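Local coordinates for protelomerase (Agrobacterium tumefaciens, PDB 4F43), which generates the covalently closed hairpin ends of a linear chromosome by resolving replicated telomere DNA, and protects those ends, at residues W176-N181 / E207-A212; A162-A167 / Y198-L203; A58-R63 / S70-Y75. The protein carries 1 engineered substitution. All blocks are in the same frame, centred on the assembly; numbering follows the deposited sequence.

Interaction 1: W176-N181 / E207-A212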
loop_
_atom_site.group_PDB
_atom_site.type_symbol
_atom_site.label_atom_id
_atom_site.label_comp_id
_atom_site.label_asym_id
_atom_site.label_seq_id
_atom_site.Cartn_x
_atom_site.Cartn_y
_atom_site.Cartn_z
ATOM N N TRP A 176 -18.266 16.854 6.350
ATOM C CA TRP A 176 -17.745 16.013 5.276
ATOM C C TRP A 176 -16.224 16.059 5.134
ATOM O O TRP A 176 -15.702 16.030 4.021
ATOM C CB TRP A 176 -18.409 16.382 3.946
ATOM C CG TRP A 176 -19.901 16.233 3.966
ATOM C CD1 TRP A 176 -20.815 17.177 4.339
ATOM C CD2 TRP A 176 -20.653 15.068 3.604
ATOM N NE1 TRP A 176 -22.088 16.672 4.228
ATOM C CE2 TRP A 176 -22.015 15.380 3.779
ATOM C CE3 TRP A 176 -20.304 13.794 3.146
ATOM C CZ2 TRP A 176 -23.030 14.463 3.514
ATOM C CZ3 TRP A 176 -21.313 12.886 2.882
ATOM C CH2 TRP A 176 -22.660 13.224 3.067
ATOM N N SER A 177 -15.521 16.119 6.263
ATOM C CA SER A 177 -14.061 16.053 6.265
ATOM C C SER A 177 -13.514 15.764 7.660
ATOM O O SER A 177 -14.076 16.204 8.662
ATOM C CB SER A 177 -13.448 17.349 5.726
ATOM O OG SER A 177 -13.458 18.369 6.707
ATOM N N ILE A 178 -12.413 15.019 7.711
ATOM C CA ILE A 178 -11.739 14.709 8.969
ATOM C C ILE A 178 -10.233 14.926 8.836
ATOM O O ILE A 178 -9.749 15.323 7.777
ATOM C CB ILE A 178 -11.991 13.250 9.400
ATOM C CG1 ILE A 178 -11.390 12.279 8.382
ATOM C CG2 ILE A 178 -13.480 12.988 9.580
ATOM C CD1 ILE A 178 -11.638 10.822 8.712
ATOM N N LEU A 179 -9.497 14.665 9.912
ATOM C CA LEU A 179 -8.041 14.756 9.885
ATOM C C LEU A 179 -7.428 13.358 9.882
ATOM O O LEU A 179 -8.071 12.394 10.295
ATOM C CB LEU A 179 -7.529 15.565 11.079
ATOM C CG LEU A 179 -8.090 16.980 11.238
ATOM C CD1 LEU A 179 -7.464 17.672 12.439
ATOM C CD2 LEU A 179 -7.872 17.793 9.972
ATOM N N PHE A 180 -6.188 13.249 9.419
ATOM C CA PHE A 180 -5.555 11.944 9.254
ATOM C C PHE A 180 -4.063 11.931 9.588
ATOM O O PHE A 180 -3.349 12.902 9.336
ATOM C CB PHE A 180 -5.785 11.427 7.830
ATOM C CG PHE A 180 -4.934 10.245 7.468
ATOM C CD1 PHE A 180 -5.179 9.001 8.027
ATOM C CD2 PHE A 180 -3.892 10.377 6.564
ATOM C CE1 PHE A 180 -4.393 7.911 7.695
ATOM C CE2 PHE A 180 -3.103 9.293 6.228
ATOM C CZ PHE A 180 -3.353 8.058 6.793
ATOM N N ASN A 181 -3.611 10.814 10.151
ATOM C CA ASN A 181 -2.208 10.603 10.492
ATOM C C ASN A 181 -1.986 9.138 10.858
ATOM O O ASN A 181 -2.753 8.572 11.635
ATOM C CB ASN A 181 -1.809 11.498 11.667
ATOM C CG ASN A 181 -0.315 11.756 11.725
ATOM O OD1 ASN A 181 0.337 11.944 10.698
ATOM N ND2 ASN A 181 0.235 11.771 12.934
ATOM N N GLU A 207 -19.058 12.224 12.123
ATOM C CA GLU A 207 -19.371 11.612 13.410
ATOM C C GLU A 207 -19.450 10.092 13.302
ATOM O O GLU A 207 -19.004 9.368 14.194
ATOM C CB GLU A 207 -20.683 12.168 13.969
ATOM C CG GLU A 207 -20.693 13.675 14.184
ATOM C CD GLU A 207 -21.050 14.451 12.930
ATOM O OE1 GLU A 207 -21.718 13.878 12.043
ATOM O OE2 GLU A 207 -20.661 15.634 12.832
ATOM N N THR A 208 -20.015 9.616 12.196
ATOM C CA THR A 208 -20.162 8.185 11.959
ATOM C C THR A 208 -18.802 7.512 11.780
ATOM O O THR A 208 -18.528 6.471 12.383
ATOM C CB THR A 208 -21.037 7.911 10.721
ATOM O OG1 THR A 208 -22.247 8.675 10.807
ATOM C CG2 THR A 208 -21.377 6.432 10.625
ATOM N N VAL A 209 -17.954 8.115 10.949
ATOM C CA VAL A 209 -16.608 7.604 10.714
ATOM C C VAL A 209 -15.793 7.596 12.003
ATOM O O VAL A 209 -15.137 6.606 12.327
ATOM C CB VAL A 209 -15.863 8.434 9.649
ATOM C CG1 VAL A 209 -14.403 8.011 9.569
ATOM C CG2 VAL A 209 -16.537 8.287 8.299
ATOM N N LEU A 210 -15.852 8.704 12.736
ATOM C CA LEU A 210 -15.137 8.837 14.002
ATOM C C LEU A 210 -15.596 7.792 15.011
ATOM O O LEU A 210 -14.781 7.209 15.728
ATOM C CB LEU A 210 -15.326 10.242 14.578
ATOM C CG LEU A 210 -14.237 11.271 14.258
ATOM C CD1 LEU A 210 -13.878 11.252 12.782
ATOM C CD2 LEU A 210 -14.676 12.665 14.684
ATOM N N ALA A 211 -16.903 7.556 15.059
ATOM C CA ALA A 211 -17.461 6.549 15.952
ATOM C C ALA A 211 -16.977 5.150 15.577
ATOM O O ALA A 211 -16.514 4.391 16.434
ATOM C CB ALA A 211 -18.979 6.607 15.932
ATOM N N ALA A 212 -17.082 4.818 14.292
ATOM C CA ALA A 212 -16.675 3.504 13.800
ATOM C C ALA A 212 -15.193 3.241 14.041
ATOM O O ALA A 212 -14.794 2.121 14.356
ATOM C CB ALA A 212 -17.000 3.371 12.324
#
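I178 of strand 177-180 packs against V209 and L210 of helix 206-217, a helix-on-sheet contact in the telomere resolvase catalytic domain. It is apolar throughout and small, burying 104 Å² in all. The strand is an inner one of a four-stranded antiparallel sheet, and I178 holds its place there through backbone hydrogen bonding to I200 of the neighbouring strand. The I178 side chain leaves the sheet toward the helix. Both branches take part: CG1, flanked by the main-chain N and C (chi1 64°), carries CD1 out to V209, while CG2 serves L210. The I178 and V209 side chains cross at about a right angle, CD1 of I178 lying 4.0 Å from CG1 of V209. V209 itself points toward the strand, and it also touches L147 of helix 140-151, which extends the apolar layer beyond the two segments. L210 behaves otherwise: its CB does not aim at the strand, but its side chain slides past that of I178, the two pointing opposite ways. P166 of strand 165-169 touches L210 too. The closest approach is between methyls, CG2 of I178 to CD1 of L210 at 3.7 Å.

Interaction 2: A162-A167 / Y198-L203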
loop_
_atom_site.group_PDB
_atom_site.type_symbol
_atom_site.label_atom_id
_atom_site.label_comp_id
_atom_site.label_asym_id
_atom_site.label_seq_id
_atom_site.Cartn_x
_atom_site.Cartn_y
_atom_site.Cartn_z
ATOM N N ALA A 162 -3.734 4.463 11.674
ATOM C CA ALA A 162 -4.518 5.655 11.368
ATOM C C ALA A 162 -4.902 6.412 12.635
ATOM O O ALA A 162 -5.157 5.809 13.678
ATOM C CB ALA A 162 -5.762 5.289 10.571
ATOM N N GLU A 163 -4.937 7.738 12.539
ATOM C CA GLU A 163 -5.363 8.582 13.653
ATOM C C GLU A 163 -6.342 9.640 13.165
ATOM O O GLU A 163 -5.953 10.771 12.877
ATOM C CB GLU A 163 -4.166 9.264 14.317
ATOM C CG GLU A 163 -3.094 8.315 14.822
ATOM C CD GLU A 163 -1.793 9.028 15.137
ATOM O OE1 GLU A 163 -0.776 8.343 15.371
ATOM O OE2 GLU A 163 -1.790 10.277 15.149
ATOM N N PHE A 164 -7.614 9.268 13.072
ATOM C CA PHE A 164 -8.639 10.191 12.601
ATOM C C PHE A 164 -9.127 11.103 13.720
ATOM O O PHE A 164 -9.431 10.645 14.821
ATOM C CB PHE A 164 -9.812 9.427 11.985
ATOM C CG PHE A 164 -9.407 8.472 10.898
ATOM C CD1 PHE A 164 -8.864 8.939 9.713
ATOM C CD2 PHE A 164 -9.575 7.109 11.060
ATOM C CE1 PHE A 164 -8.492 8.063 8.710
ATOM C CE2 PHE A 164 -9.205 6.228 10.062
ATOM C CZ PHE A 164 -8.663 6.706 8.885
ATOM N N SER A 165 -9.201 12.397 13.429
ATOM C CA SER A 165 -9.591 13.394 14.419
ATOM C C SER A 165 -10.496 14.454 13.788
ATOM O O SER A 165 -10.420 14.694 12.582
ATOM C CB SER A 165 -8.345 14.033 15.042
ATOM O OG SER A 165 -7.444 14.477 14.044
ATOM N N PRO A 166 -11.365 15.082 14.599
ATOM C CA PRO A 166 -12.341 16.054 14.088
ATOM C C PRO A 166 -11.702 17.265 13.412
ATOM O O PRO A 166 -10.756 17.849 13.940
ATOM C CB PRO A 166 -13.095 16.494 15.350
ATOM C CG PRO A 166 -12.187 16.151 16.484
ATOM C CD PRO A 166 -11.496 14.900 16.055
ATOM N N ALA A 167 -12.230 17.627 12.246
ATOM C CA ALA A 167 -11.745 18.780 11.497
ATOM C C ALA A 167 -12.700 19.957 11.650
ATOM O O ALA A 167 -13.892 19.834 11.372
ATOM C CB ALA A 167 -11.576 18.422 10.030
ATOM N N TYR A 198 -2.978 16.071 8.074
ATOM C CA TYR A 198 -3.634 16.887 7.056
ATOM C C TYR A 198 -5.111 16.535 6.893
ATOM O O TYR A 198 -5.555 15.457 7.292
ATOM C CB TYR A 198 -2.894 16.790 5.717
ATOM C CG TYR A 198 -2.915 15.420 5.073
ATOM C CD1 TYR A 198 -3.704 15.170 3.960
ATOM C CD2 TYR A 198 -2.140 14.379 5.573
ATOM C CE1 TYR A 198 -3.725 13.925 3.362
ATOM C CE2 TYR A 198 -2.157 13.128 4.984
ATOM C CZ TYR A 198 -2.953 12.908 3.878
ATOM O OH TYR A 198 -2.973 11.667 3.286
ATOM N N GLU A 199 -5.865 17.457 6.303
ATOM C CA GLU A 199 -7.313 17.320 6.190
ATOM C C GLU A 199 -7.725 16.544 4.941
ATOM O O GLU A 199 -7.244 16.815 3.842
ATOM C CB GLU A 199 -7.971 18.703 6.198
ATOM C CG GLU A 199 -9.480 18.686 6.369
ATOM C CD GLU A 199 -10.064 20.079 6.506
ATOM O OE1 GLU A 199 -10.519 20.429 7.617
ATOM O OE2 GLU A 199 -10.068 20.825 5.506
ATOM N N ILE A 200 -8.619 15.577 5.125
ATOM C CA ILE A 200 -9.116 14.756 4.026
ATOM C C ILE A 200 -10.643 14.730 4.009
ATOM O O ILE A 200 -11.279 14.832 5.056
ATOM C CB ILE A 200 -8.596 13.307 4.122
ATOM C CG1 ILE A 200 -8.972 12.690 5.472
ATOM C CG2 ILE A 200 -7.093 13.265 3.915
ATOM C CD1 ILE A 200 -8.615 11.226 5.593
ATOM N N PRO A 201 -11.238 14.604 2.815
ATOM C CA PRO A 201 -12.696 14.506 2.709
ATOM C C PRO A 201 -13.194 13.112 3.072
ATOM O O PRO A 201 -12.440 12.143 2.994
ATOM C CB PRO A 201 -12.951 14.779 1.225
ATOM C CG PRO A 201 -11.711 14.308 0.550
ATOM C CD PRO A 201 -10.590 14.650 1.491
ATOM N N VAL A 202 -14.459 13.022 3.469
ATOM C CA VAL A 202 -15.094 11.740 3.750
ATOM C C VAL A 202 -16.426 11.632 3.016
ATOM O O VAL A 202 -17.045 12.642 2.683
ATOM C CB VAL A 202 -15.314 11.527 5.260
ATOM C CG1 VAL A 202 -13.993 11.231 5.948
ATOM C CG2 VAL A 202 -15.979 12.741 5.877
ATOM N N LEU A 203 -16.863 10.402 2.767
ATOM C CA LEU A 203 -18.043 10.162 1.941
ATOM C C LEU A 203 -19.304 9.917 2.769
ATOM O O LEU A 203 -20.352 9.559 2.236
ATOM C CB LEU A 203 -17.787 9.005 0.972
ATOM C CG LEU A 203 -16.554 9.212 0.087
ATOM C CD1 LEU A 203 -16.386 8.069 -0.898
ATOM C CD2 LEU A 203 -16.636 10.546 -0.639
#
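A167 directs its CB toward E199, and F164 swings its ring toward I200, so two separate side-chain contacts link 162-167 with 198-203. The strands concerned, 165-169 and 198-201, belong to one antiparallel sheet but are not neighbours in it: strand 177-180 runs between them, with S165 hydrogen-bonded through its backbone to L179 and I200 to I178. The contacts therefore reach across an intervening strand, and the nearest CA atoms, those of A167 and E199, are 7.1 Å apart.

E199 reaches this far because its CG stands anti to the backbone N (chi1 -168°) and the chain stays extended beyond it, which brings the carboxylate beside the alanine methyl. OE1 of E199 comes within 3.3 Å of CB of A167, and CD of E199 is 4.2 Å from the same carbon. S177 of the middle strand touches E199 as well. The second contact is looser. The methyl CD1 of I200 approaches the F164 ring obliquely and lies 4.4 Å from its CE1. Neither CB aims straight across; it is the ends of the two side chains that close the distance. Around them the ring meets Y213 edge-to-face and rests on I178 and T151, while I200 packs on T151, F180 and Y268, placing the pair in the layer between the sheet and its covering helices.

The chemistry is thus divided: the phenylalanine and isoleucine form a buried apolar contact, whereas the glutamate, on the exposed side, lays its carboxylate oxygen against a methyl group, no conventional hydrogen-bond donor: close packing, not a polar anchor.

Interaction 3: A58-R63 / S70-Y75. With nucleotides of chain B.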
loop_
_atom_site.group_PDB
_atom_site.type_symbol
_atom_site.label_atom_id
_atom_site.label_comp_id
_atom_site.label_asym_id
_atom_site.label_seq_id
_atom_site.Cartn_x
_atom_site.Cartn_y
_atom_site.Cartn_z
ATOM N N ALA A 58 22.326 -15.702 -10.085
ATOM C CA ALA A 58 22.179 -16.847 -10.973
ATOM C C ALA A 58 21.107 -17.810 -10.473
ATOM O O ALA A 58 20.493 -18.525 -11.266
ATOM C CB ALA A 58 23.509 -17.570 -11.139
ATOM N N ILE A 59 20.888 -17.827 -9.160
ATOM C CA ILE A 59 19.834 -18.656 -8.576
ATOM C C ILE A 59 18.453 -18.296 -9.125
ATOM O O ILE A 59 17.887 -19.035 -9.931
ATOM C CB ILE A 59 19.807 -18.548 -7.038
ATOM C CG1 ILE A 59 21.156 -18.958 -6.451
ATOM C CG2 ILE A 59 18.697 -19.417 -6.462
ATOM C CD1 ILE A 59 21.553 -20.380 -6.771
ATOM N N MET A 60 17.919 -17.158 -8.690
ATOM C CA MET A 60 16.598 -16.705 -9.118
ATOM C C MET A 60 16.601 -16.259 -10.580
ATOM O O MET A 60 16.436 -15.076 -10.879
ATOM C CB MET A 60 16.112 -15.569 -8.214
ATOM C CG MET A 60 17.186 -14.544 -7.877
ATOM S SD MET A 60 16.596 -13.231 -6.793
ATOM C CE MET A 60 18.080 -12.247 -6.620
ATOM N N ASN A 61 16.772 -17.214 -11.486
ATOM C CA ASN A 61 16.935 -16.903 -12.902
ATOM C C ASN A 61 15.650 -17.023 -13.718
ATOM O O ASN A 61 15.293 -16.110 -14.463
ATOM C CB ASN A 61 18.026 -17.784 -13.516
ATOM C CG ASN A 61 18.338 -17.410 -14.950
ATOM O OD1 ASN A 61 17.781 -17.980 -15.888
ATOM N ND2 ASN A 61 19.229 -16.442 -15.128
ATOM N N GLY A 62 14.960 -18.150 -13.578
ATOM C CA GLY A 62 13.753 -18.402 -14.345
ATOM C C GLY A 62 12.498 -17.887 -13.669
ATOM O O GLY A 62 11.488 -18.587 -13.598
ATOM N N ARG A 63 12.559 -16.654 -13.178
ATOM C CA ARG A 63 11.439 -16.066 -12.453
ATOM C C ARG A 63 10.950 -14.768 -13.086
ATOM O O ARG A 63 11.410 -14.371 -14.157
ATOM C CB ARG A 63 11.819 -15.833 -10.988
ATOM C CG ARG A 63 12.132 -17.113 -10.241
ATOM C CD ARG A 63 10.982 -18.097 -10.375
ATOM N NE ARG A 63 11.304 -19.410 -9.829
ATOM C CZ ARG A 63 10.550 -20.491 -10.001
ATOM N NH1 ARG A 63 10.915 -21.650 -9.470
ATOM N NH2 ARG A 63 9.431 -20.413 -10.708
ATOM N N SER A 70 11.917 -7.350 -6.215
ATOM C CA SER A 70 11.481 -7.412 -4.823
ATOM C C SER A 70 12.487 -8.174 -3.958
ATOM O O SER A 70 12.843 -7.737 -2.857
ATOM C CB SER A 70 10.103 -8.069 -4.730
ATOM O OG SER A 70 9.155 -7.378 -5.526
ATOM N N TYR A 71 12.946 -9.313 -4.467
ATOM C CA TYR A 71 13.936 -10.124 -3.768
ATOM C C TYR A 71 15.244 -9.369 -3.586
ATOM O O TYR A 71 15.895 -9.487 -2.551
ATOM C CB TYR A 71 14.190 -11.438 -4.508
ATOM C CG TYR A 71 13.088 -12.455 -4.336
ATOM C CD1 TYR A 71 11.960 -12.167 -3.576
ATOM C CD2 TYR A 71 13.181 -13.709 -4.920
ATOM C CE1 TYR A 71 10.954 -13.096 -3.414
ATOM C CE2 TYR A 71 12.180 -14.645 -4.761
ATOM C CZ TYR A 71 11.068 -14.332 -4.008
ATOM O OH TYR A 71 10.067 -15.259 -3.847
ATOM N N ILE A 72 15.622 -8.595 -4.599
ATOM C CA ILE A 72 16.810 -7.756 -4.510
ATOM C C ILE A 72 16.632 -6.730 -3.395
ATOM O O ILE A 72 17.562 -6.464 -2.630
ATOM C CB ILE A 72 17.124 -7.061 -5.849
ATOM C CG1 ILE A 72 17.678 -8.074 -6.851
ATOM C CG2 ILE A 72 18.124 -5.931 -5.651
ATOM C CD1 ILE A 72 18.019 -7.479 -8.198
ATOM N N THR A 73 15.427 -6.175 -3.292
ATOM C CA THR A 73 15.103 -5.282 -2.182
ATOM C C THR A 73 15.291 -5.999 -0.844
ATOM O O THR A 73 15.857 -5.435 0.097
ATOM C CB THR A 73 13.666 -4.736 -2.288
ATOM O OG1 THR A 73 13.546 -3.925 -3.463
ATOM C CG2 THR A 73 13.315 -3.900 -1.066
ATOM N N LYS A 74 14.833 -7.249 -0.774
ATOM C CA LYS A 74 15.009 -8.062 0.430
ATOM C C LYS A 74 16.482 -8.219 0.810
ATOM O O LYS A 74 16.872 -7.948 1.951
ATOM C CB LYS A 74 14.371 -9.442 0.256
ATOM C CG LYS A 74 12.865 -9.425 0.066
ATOM C CD LYS A 74 12.317 -10.840 -0.028
ATOM C CE LYS A 74 10.819 -10.845 -0.277
ATOM N NZ LYS A 74 10.060 -10.222 0.841
ATOM N N TYR A 75 17.290 -8.659 -0.151
ATOM C CA TYR A 75 18.727 -8.822 0.055
ATOM C C TYR A 75 19.369 -7.531 0.545
ATOM O O TYR A 75 20.096 -7.531 1.536
ATOM C CB TYR A 75 19.417 -9.270 -1.236
ATOM C CG TYR A 75 19.272 -10.741 -1.556
ATOM C CD1 TYR A 75 20.012 -11.698 -0.872
ATOM C CD2 TYR A 75 18.413 -11.171 -2.559
ATOM C CE1 TYR A 75 19.888 -13.042 -1.168
ATOM C CE2 TYR A 75 18.282 -12.512 -2.862
ATOM C CZ TYR A 75 19.021 -13.442 -2.163
ATOM O OH TYR A 75 18.893 -14.778 -2.465
ATOM P P DT B 20 16.110 -1.106 -2.900
ATOM O OP1 DT B 20 17.120 -1.222 -1.825
ATOM O OP2 DT B 20 15.643 -2.319 -3.610
ATOM O "O5'" DT B 20 14.837 -0.353 -2.291
ATOM C "C5'" DT B 20 15.007 0.837 -1.527
ATOM C "C4'" DT B 20 13.693 1.275 -0.906
ATOM O "O4'" DT B 20 12.742 1.583 -1.956
ATOM C "C3'" DT B 20 13.019 0.236 -0.012
ATOM O "O3'" DT B 20 12.432 0.867 1.122
ATOM C "C2'" DT B 20 11.957 -0.373 -0.924
ATOM C "C1'" DT B 20 11.566 0.823 -1.779
ATOM N N1 DT B 20 11.067 0.423 -3.115
ATOM C C2 DT B 20 9.836 0.870 -3.536
ATOM O O2 DT B 20 9.121 1.592 -2.864
ATOM N N3 DT B 20 9.473 0.438 -4.784
ATOM C C4 DT B 20 10.195 -0.377 -5.636
ATOM O O4 DT B 20 9.771 -0.706 -6.742
ATOM C C5 DT B 20 11.473 -0.808 -5.125
ATOM C C7 DT B 20 12.359 -1.693 -5.944
ATOM C C6 DT B 20 11.843 -0.395 -3.907
ATOM P P DC B 9 10.002 -19.297 -5.371
ATOM O OP1 DC B 9 10.153 -20.526 -6.181
ATOM O OP2 DC B 9 11.188 -18.478 -5.035
ATOM O "O5'" DC B 9 8.942 -18.337 -6.088
ATOM C "C5'" DC B 9 7.713 -18.875 -6.560
ATOM C "C4'" DC B 9 6.723 -17.772 -6.891
ATOM O "O4'" DC B 9 6.290 -17.104 -5.681
ATOM C "C3'" DC B 9 7.249 -16.659 -7.800
ATOM O "O3'" DC B 9 6.649 -16.771 -9.087
ATOM C "C2'" DC B 9 6.847 -15.361 -7.098
ATOM C "C1'" DC B 9 5.812 -15.845 -6.092
ATOM N N1 DC B 9 5.624 -14.955 -4.909
ATOM C C2 DC B 9 4.348 -14.444 -4.660
ATOM O O2 DC B 9 3.429 -14.754 -5.426
ATOM N N3 DC B 9 4.159 -13.633 -3.591
ATOM C C4 DC B 9 5.185 -13.333 -2.793
ATOM N N4 DC B 9 4.946 -12.529 -1.751
ATOM C C5 DC B 9 6.497 -13.845 -3.034
ATOM C C6 DC B 9 6.673 -14.645 -4.093
ATOM P P DA B 10 7.112 -15.805 -10.285
ATOM O OP1 DA B 10 6.792 -16.479 -11.563
ATOM O OP2 DA B 10 8.497 -15.365 -10.007
ATOM O "O5'" DA B 10 6.159 -14.531 -10.127
ATOM C "C5'" DA B 10 4.752 -14.714 -10.125
ATOM C "C4'" DA B 10 4.042 -13.429 -9.746
ATOM O "O4'" DA B 10 4.288 -13.118 -8.356
ATOM C "C3'" DA B 10 4.499 -12.192 -10.513
ATOM O "O3'" DA B 10 3.542 -11.881 -11.517
ATOM C "C2'" DA B 10 4.588 -11.086 -9.460
ATOM C "C1'" DA B 10 4.022 -11.743 -8.207
ATOM N N9 DA B 10 4.619 -11.271 -6.960
ATOM C C8 DA B 10 5.840 -11.595 -6.437
ATOM N N7 DA B 10 6.096 -11.006 -5.290
ATOM C C5 DA B 10 4.963 -10.245 -5.045
ATOM C C6 DA B 10 4.595 -9.381 -3.992
ATOM N N6 DA B 10 5.361 -9.117 -2.927
ATOM N N1 DA B 10 3.388 -8.786 -4.072
ATOM C C2 DA B 10 2.603 -9.033 -5.125
ATOM N N3 DA B 10 2.839 -9.820 -6.170
ATOM C C4 DA B 10 4.044 -10.399 -6.067
#
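A Met-aromatic contact joins the end of helix 46-59 to the DNA-binding helix 65-82, with M60 as the inserted side chain. M60 is the first residue to leave helical geometry and centres an inverse gamma turn. Its CG is tucked over the backbone (chi1 42°), and from there the side chain runs fully extended toward the flank of helix 65-82. SD meets Y71 at the ring edge, 5.2 Å from the ring centroid and 89° off the normal. It also packs on CB of Y71, at 3.8 Å. Beyond it the methyl CE is 3.8 Å from CE2 of Y75, which it approaches obliquely, and 4.2 Å from CG1 of I72. Three residues of one helix thus line the end of the thioether.

The same helix faces the hairpin DNA of chain B. T73 donates from OG1 to OP2 of DT20 of chain B at 2.6 Å, a short hydrogen bond to a phosphate. The Y71 ring, whose edge takes the sulfur, also has OP2 of DC9 of chain B near its plane, and its OH lies 3.5 Å from C6 of that cytosine. Farther along the loop, OP1 of DC9 of chain B lies over one face of the R63 guanidinium, 3.6 Å from NH1 of R63; no N-H is then directed at the oxygen, and the attraction is probably a general electrostatic one. CB of R63 is 3.5 Å from OP2 of DA10 of chain B, so R63 touches two successive phosphates. OG of S70 is hydrogen-bonded to N6 of an adenine base and to O of T66.

Helix 28-40 flanks the contact, with V29 touching Y71, I33 touching Y75 and F36 meeting the Y75 ring edge-to-face, while E56 of helix 46-59 binds the Y75 hydroxyl. I72 packs on M99 and Y100 of helix 97-115.

Interactions 1 and 2 lie 5 Å apart between centres and share one sheet of the catalytic domain: strand 177-180 of interaction 1 separates the strands of interaction 2. Interaction 1 joins that sheet to helix 206-217 by purely aliphatic packing; interaction 2 spans two non-adjacent strands and the loop leading into one of them, and is mixed, buried on its phenylalanine side and exposed at its glutamate. Interaction 3 stands apart, about 42 and 40 Å from interactions 1 and 2, centre to centre, in the helical N-terminal part. Its core is also buried, but built on sulfur and aromatic rings, and its helix directly contacts DNA, which the other two approach only to about 10 and 9 Å between nearest atoms.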